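Local atomic coordinates of Endoglucanase(Endo-1,4-beta-glucanase)protein (Pseudomonas stutzeri, PDB entry 6R2J), a protein that binds cellobiose in its cleft and, as a family 5 endoglucanase, probably hydrolyses internal beta-1,4-glucosidic bonds of cellulose. Residues K125-F130 and R164-Q169; F37-K42 and I55-I60; L207-D212 and P260-A265; G215-Q220 and Y253-D258. One frame throughout, in Å; residues are numbered along the deposited sequence.

Contact 1: K125-F130 and R164-Q169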
# COMPACT_ATOMS: atom_id res chain seq x y z
N LYS A 125 -2.58 -15.28 12.72
CA LYS A 125 -1.66 -16.31 12.25
C LYS A 125 -0.54 -15.71 11.41
O LYS A 125 0.61 -16.10 11.56
CB LYS A 125 -2.40 -17.38 11.45
CG LYS A 125 -2.98 -18.50 12.28
CD LYS A 125 -3.47 -19.58 11.35
CE LYS A 125 -4.03 -20.78 12.09
NZ LYS A 125 -5.48 -20.60 12.31
N LEU A 126 -0.86 -14.77 10.51
CA LEU A 126 0.19 -14.12 9.73
C LEU A 126 1.16 -13.34 10.62
O LEU A 126 2.39 -13.37 10.41
CB LEU A 126 -0.42 -13.18 8.68
CG LEU A 126 -1.16 -13.83 7.51
CD1 LEU A 126 -1.87 -12.79 6.69
CD2 LEU A 126 -0.18 -14.62 6.68
N ALA A 127 0.64 -12.62 11.62
CA ALA A 127 1.53 -11.85 12.50
C ALA A 127 2.45 -12.77 13.29
O ALA A 127 3.59 -12.39 13.59
CB ALA A 127 0.70 -10.95 13.41
N GLU A 128 1.98 -13.97 13.66
CA GLU A 128 2.84 -14.97 14.29
C GLU A 128 3.97 -15.40 13.36
O GLU A 128 5.08 -15.67 13.81
CB GLU A 128 2.00 -16.20 14.67
CG GLU A 128 1.03 -16.04 15.87
CD GLU A 128 0.03 -17.21 15.98
OE1 GLU A 128 0.33 -18.30 15.47
OE2 GLU A 128 -1.07 -17.04 16.57
N ARG A 129 3.71 -15.47 12.05
CA ARG A 129 4.76 -15.90 11.14
C ARG A 129 5.84 -14.83 10.93
O ARG A 129 7.02 -15.16 10.73
CB ARG A 129 4.15 -16.27 9.78
CG ARG A 129 3.08 -17.36 9.76
CD ARG A 129 3.63 -18.73 10.14
NE ARG A 129 2.53 -19.70 10.18
CZ ARG A 129 2.39 -20.72 9.34
NH1 ARG A 129 3.32 -20.93 8.40
NH2 ARG A 129 1.35 -21.53 9.42
N PHE A 130 5.46 -13.53 10.91
CA PHE A 130 6.38 -12.46 10.51
C PHE A 130 6.80 -11.51 11.63
O PHE A 130 7.68 -10.68 11.41
CB PHE A 130 5.80 -11.66 9.34
CG PHE A 130 5.38 -12.51 8.18
CD1 PHE A 130 6.28 -13.28 7.51
CD2 PHE A 130 4.07 -12.54 7.76
CE1 PHE A 130 5.87 -14.06 6.41
CE2 PHE A 130 3.65 -13.31 6.69
CZ PHE A 130 4.56 -14.08 6.01
N ARG A 164 -2.62 -7.34 17.65
CA ARG A 164 -1.99 -6.79 18.84
C ARG A 164 -1.97 -7.79 19.98
O ARG A 164 -1.33 -7.52 21.00
CB ARG A 164 -2.70 -5.49 19.26
CG ARG A 164 -2.61 -4.37 18.21
CD ARG A 164 -1.19 -3.81 18.25
NE ARG A 164 -1.02 -2.59 17.47
CZ ARG A 164 -0.12 -2.46 16.51
NH1 ARG A 164 0.70 -3.45 16.20
NH2 ARG A 164 -0.04 -1.32 15.86
N GLU A 165 -2.66 -8.93 19.81
CA GLU A 165 -2.55 -10.04 20.75
C GLU A 165 -1.20 -10.74 20.63
O GLU A 165 -0.74 -11.38 21.58
CB GLU A 165 -3.64 -11.07 20.48
CG GLU A 165 -5.09 -10.66 20.75
CD GLU A 165 -6.08 -11.75 20.25
OE1 GLU A 165 -5.73 -12.95 20.33
OE2 GLU A 165 -7.19 -11.44 19.75
N VAL A 166 -0.59 -10.67 19.45
CA VAL A 166 0.68 -11.32 19.20
C VAL A 166 1.81 -10.35 18.90
O VAL A 166 2.98 -10.72 19.10
CB VAL A 166 0.58 -12.40 18.10
CG1 VAL A 166 -0.46 -13.46 18.45
CG2 VAL A 166 0.29 -11.77 16.76
N ASP A 167 1.53 -9.13 18.42
CA ASP A 167 2.57 -8.19 17.99
C ASP A 167 2.12 -6.77 18.33
O ASP A 167 1.18 -6.24 17.70
CB ASP A 167 2.92 -8.37 16.50
CG ASP A 167 4.07 -7.45 16.02
OD1 ASP A 167 4.30 -6.40 16.63
OD2 ASP A 167 4.73 -7.78 15.01
N ASP A 168 2.77 -6.15 19.32
CA ASP A 168 2.51 -4.76 19.66
C ASP A 168 3.56 -3.78 19.12
O ASP A 168 3.59 -2.57 19.50
CB ASP A 168 2.41 -4.65 21.16
CG ASP A 168 3.75 -4.95 21.83
OD1 ASP A 168 4.68 -5.39 21.10
OD2 ASP A 168 3.90 -4.72 23.06
N GLN A 169 4.36 -4.23 18.17
CA GLN A 169 5.45 -3.44 17.65
C GLN A 169 5.30 -3.08 16.19
O GLN A 169 5.70 -1.99 15.80
CB GLN A 169 6.82 -4.12 17.86
CG GLN A 169 7.19 -4.42 19.27
CD GLN A 169 7.50 -3.19 20.04
OE1 GLN A 169 8.30 -2.39 19.61
NE2 GLN A 169 6.86 -3.00 21.18
O HOH W 1 3.59 -9.56 13.62
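Ala127 and Val166 bring together the last turns of helices 116-130 and 152-166, neighbours in the outer helical layer of the (beta/alpha)8, or TIM, barrel of this family 5 glycosidase. The CB of Ala127 points toward the other segment and meets Val166 CG2 at 3.5 Å, tighter than usual for two carbons. Ala127 also rests on Tyr139 of strand 136-140, so the helix packs against the outside of the barrel sheet here. The backbone of the same residue does a second job: a water donates to Ala127 O at 2.8 Å and to Asp167 OD2 at 2.5 Å, a length that is doubtful, bridging the two segments where their side chains no longer meet.

Next comes Glu128, whose chain crosses Val166 at about a right angle on the solvent side. Its CG lies 3.9 Å from Val166 CG1, a tentative touch because the glutamate is modelled in two conformers. Phe130 then turns its ring away from this contact and packs on Leu80 and Leu84 of helix 74-89.

On the other segment the chain leaves its helix through Asp167. Its carboxylate reaches forward with CG anti to the backbone N (chi1 -177°), placing one oxygen at the water and the other at the backbone ahead. Gln169 N donates to Asp167 OD1 at 2.7 Å, nearly along the C-O axis, making an Asx turn.

Contact 2: F37-K42 and I55-I60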
# COMPACT_ATOMS: atom_id res chain seq x y z
N PHE A 37 3.42 -13.72 -9.47
CA PHE A 37 4.87 -13.71 -9.49
C PHE A 37 5.35 -13.03 -8.22
O PHE A 37 4.71 -12.11 -7.71
CB PHE A 37 5.46 -12.91 -10.68
CG PHE A 37 4.74 -13.13 -11.95
CD1 PHE A 37 4.84 -14.33 -12.59
CD2 PHE A 37 3.91 -12.15 -12.48
CE1 PHE A 37 4.15 -14.57 -13.76
CE2 PHE A 37 3.21 -12.40 -13.62
CZ PHE A 37 3.35 -13.59 -14.27
N TYR A 38 6.45 -13.45 -7.75
CA TYR A 38 7.21 -12.87 -6.66
C TYR A 38 8.53 -12.27 -7.17
O TYR A 38 9.14 -12.75 -8.12
CB TYR A 38 7.47 -13.95 -5.61
CG TYR A 38 6.35 -14.03 -4.59
CD1 TYR A 38 5.15 -14.62 -4.89
CD2 TYR A 38 6.50 -13.46 -3.33
CE1 TYR A 38 4.13 -14.67 -3.95
CE2 TYR A 38 5.48 -13.50 -2.38
CZ TYR A 38 4.30 -14.11 -2.68
OH TYR A 38 3.29 -14.14 -1.73
N PRO A 39 8.94 -11.16 -6.57
CA PRO A 39 10.15 -10.49 -7.04
C PRO A 39 11.40 -11.26 -6.61
O PRO A 39 11.37 -12.15 -5.76
CB PRO A 39 10.07 -9.11 -6.36
CG PRO A 39 9.25 -9.36 -5.09
CD PRO A 39 8.27 -10.43 -5.47
N GLU A 40 12.51 -10.88 -7.25
CA GLU A 40 13.82 -11.45 -7.03
C GLU A 40 14.76 -10.38 -6.49
O GLU A 40 14.41 -9.19 -6.41
CB GLU A 40 14.38 -12.00 -8.34
CG GLU A 40 13.54 -13.11 -8.90
CD GLU A 40 13.62 -14.39 -8.06
OE1 GLU A 40 14.40 -14.45 -7.07
OE2 GLU A 40 12.91 -15.36 -8.43
N LYS A 41 15.99 -10.79 -6.16
CA LYS A 41 16.95 -9.85 -5.59
C LYS A 41 17.19 -8.66 -6.50
O LYS A 41 17.50 -7.55 -6.01
CB LYS A 41 18.26 -10.58 -5.29
CG LYS A 41 18.93 -11.22 -6.50
CD LYS A 41 20.35 -11.69 -6.10
CE LYS A 41 21.11 -12.34 -7.25
NZ LYS A 41 20.55 -13.69 -7.55
N LYS A 42 17.07 -8.84 -7.82
CA LYS A 42 17.35 -7.74 -8.74
C LYS A 42 16.41 -6.57 -8.50
O LYS A 42 16.82 -5.40 -8.57
CB LYS A 42 17.25 -8.21 -10.19
CG LYS A 42 15.82 -8.51 -10.61
CD LYS A 42 15.74 -9.05 -12.04
CE LYS A 42 14.89 -8.17 -12.94
NZ LYS A 42 14.83 -8.73 -14.32
N ILE A 55 8.75 -0.22 0.55
CA ILE A 55 8.09 -1.12 -0.38
C ILE A 55 6.73 -1.50 0.20
O ILE A 55 6.62 -1.88 1.37
CB ILE A 55 8.92 -2.40 -0.60
CG1 ILE A 55 10.32 -2.04 -1.11
CG2 ILE A 55 8.18 -3.36 -1.55
CD1 ILE A 55 10.35 -1.63 -2.56
N ARG A 56 5.69 -1.39 -0.63
CA ARG A 56 4.38 -1.94 -0.32
C ARG A 56 4.21 -3.19 -1.18
O ARG A 56 4.41 -3.15 -2.40
CB ARG A 56 3.26 -0.94 -0.60
CG ARG A 56 1.83 -1.56 -0.36
CD ARG A 56 0.84 -0.44 -0.42
NE ARG A 56 -0.57 -0.74 -0.19
CZ ARG A 56 -1.48 -0.92 -1.14
NH1 ARG A 56 -1.14 -0.90 -2.42
NH2 ARG A 56 -2.75 -1.08 -0.79
N PHE A 57 3.87 -4.30 -0.54
CA PHE A 57 3.84 -5.57 -1.26
C PHE A 57 2.48 -6.25 -1.18
O PHE A 57 2.17 -6.89 -0.16
CB PHE A 57 4.93 -6.51 -0.76
CG PHE A 57 5.08 -7.73 -1.62
CD1 PHE A 57 5.70 -7.63 -2.85
CD2 PHE A 57 4.54 -8.94 -1.24
CE1 PHE A 57 5.84 -8.73 -3.70
CE2 PHE A 57 4.64 -10.05 -2.10
CZ PHE A 57 5.32 -9.94 -3.31
N PRO A 58 1.65 -6.17 -2.24
CA PRO A 58 0.36 -6.87 -2.24
C PRO A 58 0.48 -8.40 -2.34
O PRO A 58 1.31 -8.95 -3.07
CB PRO A 58 -0.38 -6.29 -3.46
CG PRO A 58 0.35 -4.99 -3.79
CD PRO A 58 1.78 -5.22 -3.39
N PHE A 59 -0.40 -9.07 -1.59
CA PHE A 59 -0.64 -10.50 -1.66
C PHE A 59 -2.14 -10.65 -1.45
O PHE A 59 -2.85 -9.70 -1.07
CB PHE A 59 0.24 -11.21 -0.65
CG PHE A 59 -0.22 -11.02 0.76
CD1 PHE A 59 0.11 -9.87 1.44
CD2 PHE A 59 -1.07 -11.95 1.36
CE1 PHE A 59 -0.34 -9.66 2.73
CE2 PHE A 59 -1.54 -11.76 2.63
CZ PHE A 59 -1.16 -10.63 3.34
N ILE A 60 -2.66 -11.86 -1.71
CA ILE A 60 -4.07 -12.11 -1.46
C ILE A 60 -4.27 -13.19 -0.40
O ILE A 60 -3.51 -14.15 -0.29
CB ILE A 60 -4.93 -12.34 -2.72
CG1 ILE A 60 -4.46 -13.59 -3.49
CG2 ILE A 60 -4.91 -11.05 -3.62
CD1 ILE A 60 -5.36 -13.93 -4.66
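Tyr38 and Phe59 are the closest backbone pair here, yet their CA atoms are 9.6 Å apart, too far for main-chain bonding. Residues 37-40 run as extended loop into helix 41-49, with Glu40 at the N-cap position, while 55-59 is barrel strand. Side chains therefore fill the space between, and Phe57 does most of it. Its CG stands anti to the backbone N (chi1 -171°), which carries the ring out toward the loop. There CE2 meets Tyr38 CE2 at 3.6 Å; the two rings lie obliquely, their planes at 48° and their centroids 5.4 Å apart. From the opposite direction to the phenylalanine comes Pro39, whose CD reaches Phe57 CE1 at 3.5 Å. Loop and strand both belong to the beta-alpha-beta unit of strand 14-18, helix 41-49 and strand 54-59, and the phenylalanine joins the loop before the helix to the strand. With only an alanine in place of Phe57, Pro39 CD and the Tyr38 ring would probably lose the surface they pack on, leaving a gap between loop and strand. Leu80 of helix 74-89 also touches both aromatic rings. The phenol end of Tyr38 passes Phe59 CB at 4.4 Å, and its OH is hydrogen-bonded to Gln76 OE1.

Contact 3: L207-D212 and P260-A265; sequences LYFDDD and PEAAQA. With BGC (beta-D-glucopyranose), chain E; BGC (beta-D-glucopyranose), chain B.
Phe209 leans against the first turns of helix 260-276 and packs hardest on Ala265. The methyl of Ala265 sits over one face of the ring, 3.7 Å from the Phe209 centroid and 30° off the ring normal, a CH-pi contact. It is displaced toward one side of the ring, so that Phe209 CE2 and Ala265 CB come within 3.2 Å, which is very close for two carbons. The ring gets there with CG anti to the carbonyl carbon (chi1 -63°). At its edge, near the plane, CE2 also meets Ala262 O at 3.6 Å. The methyl of Ala262 is held more loosely, 4.4 Å from Phe209 CD2.

Tyr208 and Asp212 turn instead to the glycan, while Asp211 is exposed. Tyr208 offers a ring edge to the sugar, its CE2 lying 3.3 Å from C6 of the chain B glucose. Asp212 O takes a hydrogen bond from BGC O6 (chain E) at 2.4 Å, a length that is doubtful. Phe209 thus serves the packing against the helix, and Tyr208 and Asp212 the sugar.

Around the packed side, Phe209 also touches Ile229 of helix 229-244 and Ile255 of the loop after strand 248-252, so its ring is wedged between helices 229-244 and 260-276, just past the end of strand 201-206.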
# COMPACT_ATOMS: atom_id res chain seq x y z
N LEU A 207 -4.89 7.49 -4.55
CA LEU A 207 -5.18 8.72 -5.28
C LEU A 207 -4.62 8.62 -6.68
O LEU A 207 -3.42 8.46 -6.87
CB LEU A 207 -4.58 9.93 -4.54
CG LEU A 207 -4.77 11.36 -5.06
CD1 LEU A 207 -4.55 12.33 -3.87
CD2 LEU A 207 -3.88 11.66 -6.25
N TYR A 208 -5.50 8.74 -7.67
CA TYR A 208 -5.12 8.77 -9.06
C TYR A 208 -5.65 10.06 -9.69
O TYR A 208 -6.43 10.81 -9.10
CB TYR A 208 -5.61 7.52 -9.78
CG TYR A 208 -4.91 6.26 -9.33
CD1 TYR A 208 -3.71 5.87 -9.92
CD2 TYR A 208 -5.45 5.44 -8.33
CE1 TYR A 208 -3.07 4.70 -9.53
CE2 TYR A 208 -4.81 4.30 -7.90
CZ TYR A 208 -3.62 3.91 -8.51
OH TYR A 208 -2.99 2.75 -8.14
N PHE A 209 -5.23 10.31 -10.92
CA PHE A 209 -5.43 11.61 -11.53
C PHE A 209 -6.51 11.65 -12.61
O PHE A 209 -6.74 12.73 -13.17
CB PHE A 209 -4.11 12.08 -12.16
CG PHE A 209 -3.00 12.29 -11.17
CD1 PHE A 209 -3.26 12.46 -9.81
CD2 PHE A 209 -1.69 12.37 -11.63
CE1 PHE A 209 -2.23 12.68 -8.91
CE2 PHE A 209 -0.66 12.62 -10.75
CZ PHE A 209 -0.93 12.76 -9.39
N ASP A 210 -7.12 10.51 -12.98
CA ASP A 210 -8.12 10.49 -14.04
C ASP A 210 -9.49 10.89 -13.50
O ASP A 210 -9.73 10.94 -12.28
CB ASP A 210 -8.15 9.19 -14.85
CG ASP A 210 -8.18 7.94 -13.99
OD1 ASP A 210 -7.91 8.04 -12.78
OD2 ASP A 210 -8.46 6.84 -14.54
N ASP A 211 -10.39 11.20 -14.44
CA ASP A 211 -11.64 11.90 -14.14
C ASP A 211 -12.55 11.08 -13.27
O ASP A 211 -13.41 11.64 -12.57
CB ASP A 211 -12.38 12.15 -15.43
CG ASP A 211 -11.77 13.23 -16.25
OD1 ASP A 211 -10.73 13.80 -15.86
OD2 ASP A 211 -12.39 13.58 -17.29
N ASP A 212 -12.39 9.76 -13.30
CA ASP A 212 -13.23 8.85 -12.53
C ASP A 212 -12.50 8.30 -11.32
O ASP A 212 -12.98 7.36 -10.69
CB ASP A 212 -13.73 7.72 -13.43
CG ASP A 212 -12.63 6.83 -13.94
OD1 ASP A 212 -11.48 7.00 -13.51
OD2 ASP A 212 -12.90 5.94 -14.77
N PRO A 260 1.91 14.00 -20.49
CA PRO A 260 2.69 15.06 -19.83
C PRO A 260 1.97 15.75 -18.65
O PRO A 260 2.62 16.13 -17.66
CB PRO A 260 2.98 16.05 -20.97
CG PRO A 260 2.16 15.60 -22.16
CD PRO A 260 1.92 14.13 -21.96
N GLU A 261 0.65 15.93 -18.72
CA GLU A 261 -0.06 16.58 -17.61
C GLU A 261 -0.02 15.74 -16.33
O GLU A 261 0.05 16.28 -15.22
CB GLU A 261 -1.51 16.88 -18.01
CG GLU A 261 -1.71 17.66 -19.28
CD GLU A 261 -2.06 16.75 -20.46
OE1 GLU A 261 -2.07 15.50 -20.27
OE2 GLU A 261 -2.30 17.28 -21.57
N ALA A 262 -0.09 14.41 -16.47
CA ALA A 262 0.05 13.52 -15.32
C ALA A 262 1.41 13.67 -14.65
O ALA A 262 1.50 13.64 -13.41
CB ALA A 262 -0.19 12.08 -15.75
N ALA A 263 2.47 13.86 -15.44
CA ALA A 263 3.80 14.09 -14.88
C ALA A 263 3.81 15.30 -13.97
O ALA A 263 4.35 15.26 -12.86
CB ALA A 263 4.81 14.28 -16.01
N GLN A 264 3.24 16.41 -14.45
CA GLN A 264 3.19 17.62 -13.65
C GLN A 264 2.44 17.37 -12.36
O GLN A 264 2.87 17.81 -11.29
CB GLN A 264 2.51 18.73 -14.42
CG GLN A 264 2.96 20.07 -13.90
CD GLN A 264 4.41 20.34 -14.25
OE1 GLN A 264 4.87 20.00 -15.35
NE2 GLN A 264 5.16 20.89 -13.29
N ALA A 265 1.30 16.67 -12.45
CA ALA A 265 0.47 16.36 -11.29
C ALA A 265 1.21 15.53 -10.27
O ALA A 265 1.02 15.73 -9.07
CB ALA A 265 -0.81 15.67 -11.76
C2 BGC E . -12.79 1.62 -9.81
C3 BGC E . -12.20 2.30 -8.60
C4 BGC E . -12.59 3.73 -8.84
C5 BGC E . -14.13 3.96 -8.96
C6 BGC E . -14.54 5.40 -9.34
C1 BGC E . -14.33 1.63 -9.72
O1 BGC E . -15.00 0.87 -10.67
O2 BGC E . -12.42 0.25 -9.94
O3 BGC E . -10.77 2.31 -8.50
O4 BGC E . -12.27 4.77 -7.91
O5 BGC E . -14.92 3.03 -9.79
O6 BGC E . -13.69 6.29 -8.63
C2 BGC B . -11.30 5.25 -6.11
C3 BGC B . -10.32 5.45 -5.00
C4 BGC B . -9.22 4.49 -5.31
C5 BGC B . -8.93 4.22 -6.75
C6 BGC B . -7.76 3.28 -6.69
C1 BGC B . -10.99 4.79 -7.56
O2 BGC B . -12.24 6.39 -5.99
O3 BGC B . -10.88 5.18 -3.71
O4 BGC B . -8.23 5.07 -4.50
O5 BGC B . -10.16 3.57 -7.34
O6 BGC B . -7.70 2.59 -7.97

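Contact 4: G215-Q220 and Y253-D258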
# COMPACT_ATOMS: atom_id res chain seq x y z
N GLY A 215 -7.64 5.34 -11.72
CA GLY A 215 -6.30 4.93 -12.04
C GLY A 215 -6.19 4.03 -13.26
O GLY A 215 -5.08 3.56 -13.55
N LYS A 216 -7.30 3.78 -13.96
CA LYS A 216 -7.25 3.03 -15.22
C LYS A 216 -6.76 3.90 -16.37
O LYS A 216 -6.21 3.39 -17.36
CB LYS A 216 -8.64 2.50 -15.60
CG LYS A 216 -9.30 1.62 -14.59
CD LYS A 216 -10.76 1.31 -15.07
CE LYS A 216 -11.80 1.35 -13.91
NZ LYS A 216 -11.40 0.59 -12.65
N TYR A 217 -6.95 5.22 -16.27
CA TYR A 217 -6.46 6.16 -17.26
C TYR A 217 -6.98 5.82 -18.66
O TYR A 217 -6.24 5.74 -19.63
CB TYR A 217 -4.94 6.23 -17.21
CG TYR A 217 -4.43 6.96 -16.01
CD1 TYR A 217 -4.38 8.35 -15.99
CD2 TYR A 217 -4.01 6.27 -14.87
CE1 TYR A 217 -3.91 9.03 -14.88
CE2 TYR A 217 -3.54 6.97 -13.74
CZ TYR A 217 -3.49 8.35 -13.76
OH TYR A 217 -3.02 9.07 -12.68
N MET A 218 -8.29 5.63 -18.75
CA MET A 218 -8.91 5.51 -20.06
C MET A 218 -8.79 6.83 -20.82
O MET A 218 -8.59 7.90 -20.24
CB MET A 218 -10.38 5.14 -19.90
CG MET A 218 -10.51 3.82 -19.14
SD MET A 218 -12.16 3.22 -19.08
CE MET A 218 -12.62 3.94 -17.48
N ALA A 219 -8.86 6.73 -22.14
CA ALA A 219 -8.56 7.88 -22.98
C ALA A 219 -9.55 9.02 -22.72
O ALA A 219 -9.15 10.19 -22.59
CB ALA A 219 -8.58 7.50 -24.47
N GLN A 220 -10.84 8.72 -22.63
CA GLN A 220 -11.83 9.77 -22.48
C GLN A 220 -11.75 10.47 -21.12
O GLN A 220 -12.18 11.62 -20.99
CB GLN A 220 -13.23 9.20 -22.78
CG GLN A 220 -13.91 8.44 -21.60
CD GLN A 220 -13.58 6.94 -21.54
OE1 GLN A 220 -12.54 6.49 -22.03
NE2 GLN A 220 -14.48 6.18 -20.90
N TYR A 253 -0.64 5.61 -6.08
CA TYR A 253 -0.73 6.75 -6.99
C TYR A 253 0.19 6.32 -8.13
O TYR A 253 1.17 5.61 -7.89
CB TYR A 253 -0.25 8.04 -6.33
CG TYR A 253 1.23 8.20 -6.31
CD1 TYR A 253 1.98 7.65 -5.28
CD2 TYR A 253 1.88 8.91 -7.31
CE1 TYR A 253 3.31 7.80 -5.24
CE2 TYR A 253 3.24 9.06 -7.28
CZ TYR A 253 3.95 8.50 -6.26
OH TYR A 253 5.33 8.66 -6.26
N GLY A 254 -0.12 6.71 -9.37
CA GLY A 254 0.72 6.34 -10.50
C GLY A 254 0.25 7.10 -11.72
O GLY A 254 -0.85 7.65 -11.74
N ILE A 255 1.12 7.13 -12.73
CA ILE A 255 0.80 7.88 -13.94
C ILE A 255 1.26 7.10 -15.16
O ILE A 255 2.24 6.36 -15.13
CB ILE A 255 1.45 9.30 -13.97
CG1 ILE A 255 2.98 9.21 -13.94
CG2 ILE A 255 0.99 10.18 -12.84
CD1 ILE A 255 3.70 10.57 -14.02
N PRO A 256 0.53 7.26 -16.27
CA PRO A 256 1.04 6.74 -17.54
C PRO A 256 2.22 7.55 -18.04
O PRO A 256 2.33 8.75 -17.80
CB PRO A 256 -0.16 6.87 -18.49
CG PRO A 256 -1.40 7.11 -17.57
CD PRO A 256 -0.82 7.87 -16.41
N ASP A 257 3.07 6.88 -18.79
CA ASP A 257 4.24 7.49 -19.39
C ASP A 257 3.95 8.29 -20.66
O ASP A 257 4.89 8.77 -21.29
CB ASP A 257 5.23 6.36 -19.71
CG ASP A 257 4.67 5.30 -20.73
OD1 ASP A 257 3.80 5.66 -21.54
OD2 ASP A 257 5.13 4.12 -20.75
N ASP A 258 2.69 8.49 -21.05
CA ASP A 258 2.37 9.20 -22.29
C ASP A 258 1.45 10.39 -22.06
O ASP A 258 0.86 10.92 -23.02
CB ASP A 258 1.77 8.23 -23.31
CG ASP A 258 0.41 7.68 -22.89
OD1 ASP A 258 0.05 7.83 -21.68
OD2 ASP A 258 -0.29 7.12 -23.78
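Tyr217 lies with one ring face on Pro256, and its whole side chain can be followed across the gap between the two loops. It starts from a left-handed backbone conformation (phi 56°, psi 50°), with CB pointing at the other segment, 3.7 Å from Pro256 CG. The ring atom CG comes closer still, 3.4 Å from the same Pro256 CG. Further out, Pro256 CD stands 3.5 Å above the ring centroid and only 7° off the normal, a nearly central CH-pi contact, so that the proline edge spans the phenol from its root to its middle. The far end of the ring then passes the backbone: Tyr217 CZ is 3.4 Å from Gly254 O, which lies oblique to the ring. At the tip, OH donates a weak hydrogen bond to Gly254 O at 2.8 Å, and has Ile255 CG2 4.2 Å away. The same hydroxyl takes a hydrogen bond from the backbone N of Phe209, so one oxygen bonds to two separate pieces of backbone.

If a phenylalanine stood in place of Tyr217, the CH-pi contact with Pro256 could remain, but Gly254 O and Phe209 N would probably lose their shared partner.

Lys216, just before the tyrosine, makes a weak hydrogen bond from NZ to O2 of a bound glucose. These are loops at the C-terminal ends of strands 201-206 and 248-252, the face of a TIM barrel that carries the active site; the first loop contributes Lys216 to the glycan pocket, and the second packs against the neighbouring tyrosine.

In the fold
From the N terminus, contact 2 closes first, folding the connection after strand 14-18 back onto strand 54-59. Contact 1 follows in series, joining the ends of helices 116-130 and 152-166; the two meet where Leu126 CD1 packs on Phe59 CZ at 4.1 Å. On the opposite side of the chain's centre from contact 1, contact 3 closes a longer loop, from behind strand 201-206 to helix 260-276. Contact 4 falls wholly within that span, pairing the loops behind strands 201-206 and 248-252. Contacts 3 and 4 are directly bonded: the Asp210 carboxylate probably accepts from Gly215 N and Tyr217 N, so the loop after strand 201-206 is bonded to itself across the two contacts.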